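Local coordinates for protein MAR1 Ribonuclease (Caenorhabditis elegans, PDB 2B34) that is probably a hydrolase of the isochorismatase family, described as a ribonuclease, whose natural substrate and reaction remain uncertain, at residues R48-P53 and L166-G171; R41-A46 and N103-G108; N14-V19 and E95-K100. All coordinates share one frame; numbering follows the deposited sequence.

Interaction 1 of 3, residues R48-P53 and L166-G171; sequences RILSIP and LGLVGG
Leu50 and Leu168 mark the nearest approach of the two backbones, their CA atoms 8.5 Å apart where the C-terminal ends of helices 33-49 and 161-169 meet. The contact is wholly apolar and rests on four buried side chains. Leu50 sends both methyls across: CD1 lies 3.9 Å from Leu168 CB, while CD2 reaches Val169 CG1, also at 3.9 Å, the Leu50 and Val169 side chains standing roughly perpendicular. Its CG is anti to the carbonyl carbon (chi1 -59°), and this turns the branch toward helix 161-169, one methyl to each partner. Ile52 meets Leu168 tip to tip. Its CD1 sits 3.8 Å from Leu168 CD1 and equally close to Leu168 CD2, so that the end of the isoleucine is seated against the fork of the leucine.

The turn that brings Leu50 and Ile52 to the same side is a Schellman motif. Ser51, with positive phi (59°), is its C-prime residue; Ile52 N bonds to Ala47 O, and a weak bond runs from Ser51 N to Arg48 O. Helix 161-169 ends at Gly170, which also has positive phi and whose backbone hydrogen-bonds to a second subunit. His174 packs on both Leu50 and Val169, and Phe87 of that second subunit touches Val169. The arrangement joins two helices on one face of the parallel sheet, at the point where the beta-alpha-beta crossover from strand 15-20 turns into strand 54-59, as belongs to the three-layer alpha/beta fold of the isochorismatase family.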
loop_
_atom_site.group_PDB
_atom_site.type_symbol
_atom_site.label_atom_id
_atom_site.label_comp_id
_atom_site.label_asym_id
_atom_site.label_seq_id
_atom_site.Cartn_x
_atom_site.Cartn_y
_atom_site.Cartn_z
ATOM N N ARG A 48 5.217 28.419 14.241
ATOM C CA ARG A 48 5.486 29.709 14.889
ATOM C C ARG A 48 6.967 30.090 14.762
ATOM O O ARG A 48 7.298 31.228 14.425
ATOM C CB ARG A 48 5.058 29.670 16.364
ATOM C CG ARG A 48 5.175 31.005 17.111
ATOM C CD ARG A 48 5.056 30.828 18.634
ATOM N NE ARG A 48 6.165 30.043 19.180
ATOM C CZ ARG A 48 6.052 28.842 19.749
ATOM N NH1 ARG A 48 4.866 28.258 19.892
ATOM N NH2 ARG A 48 7.139 28.225 20.188
ATOM N N ILE A 49 7.843 29.123 15.023
ATOM C CA ILE A 49 9.293 29.307 14.928
ATOM C C ILE A 49 9.721 29.693 13.515
ATOM O O ILE A 49 10.529 30.609 13.330
ATOM C CB ILE A 49 10.060 28.028 15.395
ATOM C CG1 ILE A 49 9.862 27.775 16.899
ATOM C CG2 ILE A 49 11.551 28.093 15.036
ATOM C CD1 ILE A 49 10.213 28.953 17.801
ATOM N N LEU A 50 9.157 29.005 12.525
ATOM C CA LEU A 50 9.551 29.182 11.127
ATOM C C LEU A 50 8.710 30.212 10.374
ATOM O O LEU A 50 8.886 30.393 9.168
ATOM C CB LEU A 50 9.540 27.835 10.394
ATOM C CG LEU A 50 10.451 26.737 10.961
ATOM C CD1 LEU A 50 10.144 25.385 10.323
ATOM C CD2 LEU A 50 11.928 27.089 10.810
ATOM N N SER A 51 7.816 30.893 11.093
ATOM C CA SER A 51 6.934 31.924 10.517
ATOM C C SER A 51 6.056 31.366 9.393
ATOM O O SER A 51 5.837 32.024 8.372
ATOM C CB SER A 51 7.741 33.136 10.023
ATOM O OG SER A 51 8.492 33.722 11.072
ATOM N N ILE A 52 5.570 30.141 9.588
ATOM C CA ILE A 52 4.660 29.499 8.644
ATOM C C ILE A 52 3.221 29.842 9.028
ATOM O O ILE A 52 2.825 29.635 10.178
ATOM C CB ILE A 52 4.872 27.963 8.617
ATOM C CG1 ILE A 52 6.227 27.630 7.987
ATOM C CG2 ILE A 52 3.728 27.244 7.887
ATOM C CD1 ILE A 52 6.708 26.217 8.265
ATOM N N PRO A 53 2.437 30.373 8.067
ATOM C CA PRO A 53 1.041 30.726 8.309
ATOM C C PRO A 53 0.262 29.536 8.859
ATOM O O PRO A 53 0.347 28.431 8.315
ATOM C CB PRO A 53 0.528 31.099 6.916
ATOM C CG PRO A 53 1.733 31.516 6.176
ATOM C CD PRO A 53 2.840 30.662 6.680
ATOM N N LEU A 166 11.971 18.567 10.161
ATOM C CA LEU A 166 13.327 18.515 9.629
ATOM C C LEU A 166 13.364 18.726 8.121
ATOM O O LEU A 166 14.355 19.229 7.591
ATOM C CB LEU A 166 13.998 17.192 10.007
ATOM C CG LEU A 166 14.399 17.047 11.478
ATOM C CD1 LEU A 166 14.865 15.642 11.770
ATOM C CD2 LEU A 166 15.486 18.060 11.853
ATOM N N GLY A 167 12.291 18.331 7.439
ATOM C CA GLY A 167 12.140 18.579 6.007
ATOM C C GLY A 167 12.013 20.060 5.693
ATOM O O GLY A 167 12.511 20.528 4.670
ATOM N N LEU A 168 11.352 20.799 6.581
ATOM C CA LEU A 168 11.191 22.245 6.423
ATOM C C LEU A 168 12.515 23.011 6.500
ATOM O O LEU A 168 12.692 24.005 5.792
ATOM C CB LEU A 168 10.188 22.804 7.443
ATOM C CG LEU A 168 8.699 22.521 7.197
ATOM C CD1 LEU A 168 7.897 22.631 8.499
ATOM C CD2 LEU A 168 8.119 23.438 6.113
ATOM N N VAL A 169 13.442 22.551 7.344
ATOM C CA VAL A 169 14.719 23.262 7.536
ATOM C C VAL A 169 15.839 22.846 6.566
ATOM O O VAL A 169 16.754 23.624 6.297
ATOM C CB VAL A 169 15.215 23.242 9.017
ATOM C CG1 VAL A 169 14.295 24.080 9.901
ATOM C CG2 VAL A 169 15.345 21.813 9.554
ATOM N N GLY A 170 15.773 21.612 6.067
ATOM C CA GLY A 170 16.673 21.154 5.005
ATOM C C GLY A 170 18.069 20.741 5.440
ATOM O O GLY A 170 18.730 19.970 4.743
ATOM N N GLY A 171 18.513 21.251 6.587
ATOM C CA GLY A 171 19.846 20.952 7.106
ATOM C C GLY A 171 20.078 21.470 8.517
ATOM O O GLY A 171 19.248 22.194 9.066
#

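Interaction 2 of 3, residues R41-A46 and N103-G108; sequences RRLIDA and NVILVG
Leu43 projects from helix 33-49 onto Ile105 and Val107 of strand 103-109, joining a helical layer to the central parallel sheet of the alpha/beta fold. The apolar part is carried by the two leucine methyls, each with its own partner. CD1 lies 3.6 Å from Val107 CG1, the two side chains running past one another in opposite directions, and CD2 lies 3.7 Å from Ile105 CG2. The leucine thus bridges two residues that point to the same side of the strand, while the intervening Leu106 is turned to the other side and packs on helix 114-124. A chi2 of 132°, well away from a staggered value, accompanies this split. Val132 of the next strand and Ile165 of helix 161-169 also touch Leu43 and help enclose it.

The polar interactions stay within the helix. Arg41 and Asp45, one turn apart, form a salt bridge away from the sheet, and Asp45 OD1 receives a second charged partner in Arg48 NH1. Arg41 NE points almost straight at Asp45 OD1, 2.8 Å away, with the oxygen at the edge of the guanidinium plane and the donor on its syn side, 28° out of the carboxylate plane.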
loop_
_atom_site.group_PDB
_atom_site.type_symbol
_atom_site.label_atom_id
_atom_site.label_comp_id
_atom_site.label_asym_id
_atom_site.label_seq_id
_atom_site.Cartn_x
_atom_site.Cartn_y
_atom_site.Cartn_z
ATOM N N ARG A 41 0.893 19.905 18.762
ATOM C CA ARG A 41 1.576 21.041 19.410
ATOM C C ARG A 41 3.000 21.240 18.876
ATOM O O ARG A 41 3.467 22.375 18.759
ATOM C CB ARG A 41 1.555 20.897 20.942
ATOM C CG ARG A 41 2.270 22.013 21.741
ATOM C CD ARG A 41 1.712 23.429 21.487
ATOM N NE ARG A 41 2.614 24.446 22.033
ATOM C CZ ARG A 41 2.550 24.933 23.272
ATOM N NH1 ARG A 41 1.611 24.519 24.111
ATOM N NH2 ARG A 41 3.432 25.840 23.675
ATOM N N ARG A 42 3.679 20.143 18.537
ATOM C CA ARG A 42 5.019 20.210 17.930
ATOM C C ARG A 42 5.018 20.947 16.593
ATOM O O ARG A 42 5.915 21.756 16.325
ATOM C CB ARG A 42 5.620 18.811 17.752
ATOM C CG ARG A 42 6.014 18.148 19.048
ATOM C CD ARG A 42 6.413 16.697 18.838
ATOM N NE ARG A 42 6.822 16.070 20.096
ATOM C CZ ARG A 42 7.734 15.108 20.195
ATOM N NH1 ARG A 42 8.361 14.657 19.116
ATOM N NH2 ARG A 42 8.032 14.607 21.381
ATOM N N LEU A 43 4.015 20.660 15.761
ATOM C CA LEU A 43 3.883 21.310 14.461
ATOM C C LEU A 43 3.489 22.776 14.582
ATOM O O LEU A 43 4.001 23.620 13.846
ATOM C CB LEU A 43 2.894 20.554 13.574
ATOM C CG LEU A 43 3.609 19.407 12.858
ATOM C CD1 LEU A 43 2.833 18.129 12.975
ATOM C CD2 LEU A 43 3.943 19.762 11.410
ATOM N N ILE A 44 2.576 23.062 15.511
ATOM C CA ILE A 44 2.184 24.436 15.829
ATOM C C ILE A 44 3.390 25.270 16.287
ATOM O O ILE A 44 3.569 26.394 15.825
ATOM C CB ILE A 44 1.037 24.466 16.867
ATOM C CG1 ILE A 44 -0.297 24.153 16.183
ATOM C CG2 ILE A 44 0.961 25.818 17.566
ATOM C CD1 ILE A 44 -1.399 23.712 17.132
ATOM N N ASP A 45 4.208 24.704 17.178
ATOM C CA ASP A 45 5.443 25.344 17.639
ATOM C C ASP A 45 6.422 25.552 16.487
ATOM O O ASP A 45 7.027 26.620 16.365
ATOM C CB ASP A 45 6.130 24.504 18.721
ATOM C CG ASP A 45 5.398 24.523 20.053
ATOM O OD1 ASP A 45 4.587 25.438 20.315
ATOM O OD2 ASP A 45 5.653 23.598 20.856
ATOM N N ALA A 46 6.577 24.524 15.651
ATOM C CA ALA A 46 7.452 24.596 14.484
ATOM C C ALA A 46 7.004 25.680 13.514
ATOM O O ALA A 46 7.839 26.410 12.983
ATOM C CB ALA A 46 7.528 23.255 13.782
ATOM N N ASN A 103 1.764 24.378 -0.571
ATOM C CA ASN A 103 1.737 23.221 0.316
ATOM C C ASN A 103 0.915 23.448 1.590
ATOM O O ASN A 103 1.014 24.501 2.229
ATOM C CB ASN A 103 3.166 22.829 0.694
ATOM C CG ASN A 103 4.028 22.511 -0.520
ATOM O OD1 ASN A 103 3.875 21.464 -1.150
ATOM N ND2 ASN A 103 4.942 23.417 -0.849
ATOM N N VAL A 104 0.101 22.460 1.954
ATOM C CA VAL A 104 -0.597 22.480 3.234
ATOM C C VAL A 104 -0.184 21.283 4.088
ATOM O O VAL A 104 -0.262 20.134 3.657
ATOM C CB VAL A 104 -2.145 22.545 3.085
ATOM C CG1 VAL A 104 -2.834 22.360 4.437
ATOM C CG2 VAL A 104 -2.576 23.866 2.466
ATOM N N ILE A 105 0.275 21.584 5.295
ATOM C CA ILE A 105 0.568 20.580 6.303
ATOM C C ILE A 105 -0.694 20.447 7.148
ATOM O O ILE A 105 -1.215 21.440 7.658
ATOM C CB ILE A 105 1.785 20.993 7.160
ATOM C CG1 ILE A 105 2.988 21.307 6.253
ATOM C CG2 ILE A 105 2.116 19.908 8.192
ATOM C CD1 ILE A 105 4.122 22.067 6.929
ATOM N N LEU A 106 -1.198 19.222 7.269
ATOM C CA LEU A 106 -2.501 18.998 7.885
ATOM C C LEU A 106 -2.428 18.115 9.128
ATOM O O LEU A 106 -1.910 16.994 9.083
ATOM C CB LEU A 106 -3.482 18.417 6.852
ATOM C CG LEU A 106 -4.973 18.218 7.155
ATOM C CD1 LEU A 106 -5.634 19.444 7.786
ATOM C CD2 LEU A 106 -5.700 17.842 5.872
ATOM N N VAL A 107 -2.933 18.651 10.237
ATOM C CA VAL A 107 -3.110 17.895 11.476
ATOM C C VAL A 107 -4.569 17.989 11.921
ATOM O O VAL A 107 -5.302 18.877 11.486
ATOM C CB VAL A 107 -2.164 18.379 12.621
ATOM C CG1 VAL A 107 -0.703 18.288 12.197
ATOM C CG2 VAL A 107 -2.508 19.804 13.085
ATOM N N GLY A 108 -4.998 17.069 12.781
ATOM C CA GLY A 108 -6.339 17.166 13.335
ATOM C C GLY A 108 -7.199 15.942 13.155
ATOM O O GLY A 108 -6.699 14.863 12.816
#

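Interaction 3 of 3, residues N14-V19 and E95-K100; sequences NSALFV and EDTLKK
Phe18 and Leu98 meet where the short helix 95-98 lies over strand 15-20, a central strand of the parallel sheet in this three-layer alpha/beta fold. The outer end of the phenylalanine ring does the touching: its CZ is 3.5 Å from Leu98 CD2 and 4.0 Å from Leu98 CG. The same CD2 methyl also lies near the two flanking ring carbons, 4.1 Å from Phe18 CE1 and 4.2 Å from Phe18 CE2, and the two side chains cross at about a right angle. With its CG anti to the carbonyl carbon (chi1 -68°), Leu98 turns CD2 to the ring although its CB does not point straight at the strand. Two residues earlier in the strand, the Ala16 CB methyl faces Thr97 CG2 at 4.3 Å, a looser contact, and here the backbones come nearest.

Ile55 of strand 54-59 touches both Phe18 and Thr97, and Val104 of strand 103-109 touches both Phe18 and Leu98, so the neighbouring strands enclose the contact, with Met89 also against Phe18. Were the ring cut back to an alanine here, the CD2 methyl of Leu98 would probably lose its aromatic partner and a gap would be likely to open between helix 95-98 and the strand.

Further out, Leu17 and Val19 point to the other face, against Ile44 of helix 33-49, so the strand is covered by helices on both faces. Just before the strand, Asn14 is tied back to the preceding chain: its OD1 accepts a hydrogen bond from Asn11 N and its ND2 donates one to Arg9 O.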
loop_
_atom_site.group_PDB
_atom_site.type_symbol
_atom_site.label_atom_id
_atom_site.label_comp_id
_atom_site.label_asym_id
_atom_site.label_seq_id
_atom_site.Cartn_x
_atom_site.Cartn_y
_atom_site.Cartn_z
ATOM N N ASN A 14 6.585 28.439 1.331
ATOM C CA ASN A 14 5.542 27.947 0.420
ATOM C C ASN A 14 4.446 27.109 1.095
ATOM O O ASN A 14 3.627 26.484 0.412
ATOM C CB ASN A 14 6.174 27.182 -0.759
ATOM C CG ASN A 14 6.779 25.841 -0.348
ATOM O OD1 ASN A 14 6.648 25.401 0.797
ATOM N ND2 ASN A 14 7.432 25.174 -1.301
ATOM N N SER A 15 4.434 27.115 2.427
ATOM C CA SER A 15 3.602 26.203 3.214
ATOM C C SER A 15 2.670 26.889 4.214
ATOM O O SER A 15 2.933 27.998 4.676
ATOM C CB SER A 15 4.489 25.199 3.964
ATOM O OG SER A 15 5.232 24.393 3.061
ATOM N N ALA A 16 1.579 26.204 4.543
ATOM C CA ALA A 16 0.688 26.616 5.624
ATOM C C ALA A 16 0.351 25.418 6.501
ATOM O O ALA A 16 0.254 24.284 6.012
ATOM C CB ALA A 16 -0.590 27.252 5.072
ATOM N N LEU A 17 0.185 25.672 7.796
ATOM C CA LEU A 17 -0.262 24.638 8.718
ATOM C C LEU A 17 -1.759 24.760 8.965
ATOM O O LEU A 17 -2.246 25.795 9.418
ATOM C CB LEU A 17 0.512 24.696 10.038
ATOM C CG LEU A 17 0.065 23.745 11.161
ATOM C CD1 LEU A 17 0.288 22.256 10.818
ATOM C CD2 LEU A 17 0.771 24.107 12.456
ATOM N N PHE A 18 -2.479 23.690 8.655
ATOM C CA PHE A 18 -3.908 23.621 8.916
ATOM C C PHE A 18 -4.162 22.717 10.125
ATOM O O PHE A 18 -3.782 21.544 10.129
ATOM C CB PHE A 18 -4.652 23.119 7.670
ATOM C CG PHE A 18 -5.050 24.213 6.699
ATOM C CD1 PHE A 18 -4.209 25.296 6.441
ATOM C CD2 PHE A 18 -6.264 24.137 6.014
ATOM C CE1 PHE A 18 -4.581 26.296 5.537
ATOM C CE2 PHE A 18 -6.647 25.132 5.110
ATOM C CZ PHE A 18 -5.804 26.213 4.875
ATOM N N VAL A 19 -4.788 23.283 11.154
ATOM C CA VAL A 19 -5.160 22.543 12.363
ATOM C C VAL A 19 -6.674 22.366 12.355
ATOM O O VAL A 19 -7.415 23.330 12.586
ATOM C CB VAL A 19 -4.740 23.307 13.654
ATOM C CG1 VAL A 19 -5.104 22.514 14.909
ATOM C CG2 VAL A 19 -3.249 23.656 13.634
ATOM N N GLU A 95 -9.415 31.084 1.727
ATOM C CA GLU A 95 -9.035 31.197 0.315
ATOM C C GLU A 95 -7.777 32.042 0.076
ATOM O O GLU A 95 -6.871 31.608 -0.638
ATOM C CB GLU A 95 -10.227 31.675 -0.532
ATOM C CG GLU A 95 -11.356 30.630 -0.615
ATOM C CD GLU A 95 -12.599 31.111 -1.356
ATOM O OE1 GLU A 95 -12.643 32.284 -1.795
ATOM O OE2 GLU A 95 -13.544 30.303 -1.498
ATOM N N ASP A 96 -7.712 33.222 0.692
ATOM C CA ASP A 96 -6.559 34.121 0.550
ATOM C C ASP A 96 -5.243 33.505 1.042
ATOM O O ASP A 96 -4.190 33.727 0.440
ATOM C CB ASP A 96 -6.815 35.460 1.252
ATOM C CG ASP A 96 -7.668 36.413 0.421
ATOM O OD1 ASP A 96 -7.938 36.123 -0.766
ATOM O OD2 ASP A 96 -8.067 37.465 0.962
ATOM N N THR A 97 -5.313 32.743 2.134
ATOM C CA THR A 97 -4.162 31.987 2.642
ATOM C C THR A 97 -3.692 30.959 1.610
ATOM O O THR A 97 -2.493 30.841 1.342
ATOM C CB THR A 97 -4.503 31.262 3.976
ATOM O OG1 THR A 97 -4.913 32.222 4.954
ATOM C CG2 THR A 97 -3.297 30.487 4.516
ATOM N N LEU A 98 -4.650 30.235 1.030
ATOM C CA LEU A 98 -4.366 29.155 0.086
ATOM C C LEU A 98 -3.802 29.630 -1.255
ATOM O O LEU A 98 -3.076 28.890 -1.922
ATOM C CB LEU A 98 -5.616 28.292 -0.138
ATOM C CG LEU A 98 -6.106 27.437 1.038
ATOM C CD1 LEU A 98 -7.376 26.687 0.667
ATOM C CD2 LEU A 98 -5.024 26.468 1.506
ATOM N N LYS A 99 -4.141 30.858 -1.646
ATOM C CA LYS A 99 -3.604 31.450 -2.870
ATOM C C LYS A 99 -2.142 31.878 -2.723
ATOM O O LYS A 99 -1.454 32.110 -3.716
ATOM C CB LYS A 99 -4.481 32.616 -3.344
ATOM C CG LYS A 99 -5.706 32.163 -4.139
ATOM C CD LYS A 99 -6.628 33.325 -4.521
ATOM C CE LYS A 99 -7.739 33.524 -3.492
ATOM N NZ LYS A 99 -8.812 34.442 -3.989
ATOM N N LYS A 100 -1.669 31.966 -1.483
ATOM C CA LYS A 100 -0.290 32.362 -1.204
ATOM C C LYS A 100 0.659 31.171 -1.045
ATOM O O LYS A 100 1.882 31.350 -1.050
ATOM C CB LYS A 100 -0.230 33.228 0.053
ATOM C CG LYS A 100 -0.555 34.698 -0.163
ATOM C CD LYS A 100 -0.254 35.518 1.093
ATOM C CE LYS A 100 1.237 35.465 1.463
ATOM N NZ LYS A 100 1.525 36.146 2.760
#

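In the fold
From the N terminus the chain passes through 14-19, 41-46 and 48-53 before any contact closes; 95-100 then completes interaction 3, 103-108 interaction 2 and 166-171 interaction 1. Each pair of loops crosses, and none nests. Interactions 1 and 2 share helix 33-49 and meet where Leu168 CD1 lies 4.1 Å from Ile105 CD1, whereas interaction 3 uses the opposite face of the sheet. Strands 15-20 and 103-109 are neighbours, joined by probable backbone hydrogen bonds such as Ile105 N to Ala16 O, 2.8 Å. Pro53 O probably bonds Leu17 N on the other edge of strand 15-20. Together the contacts tie both helical layers to the sheet.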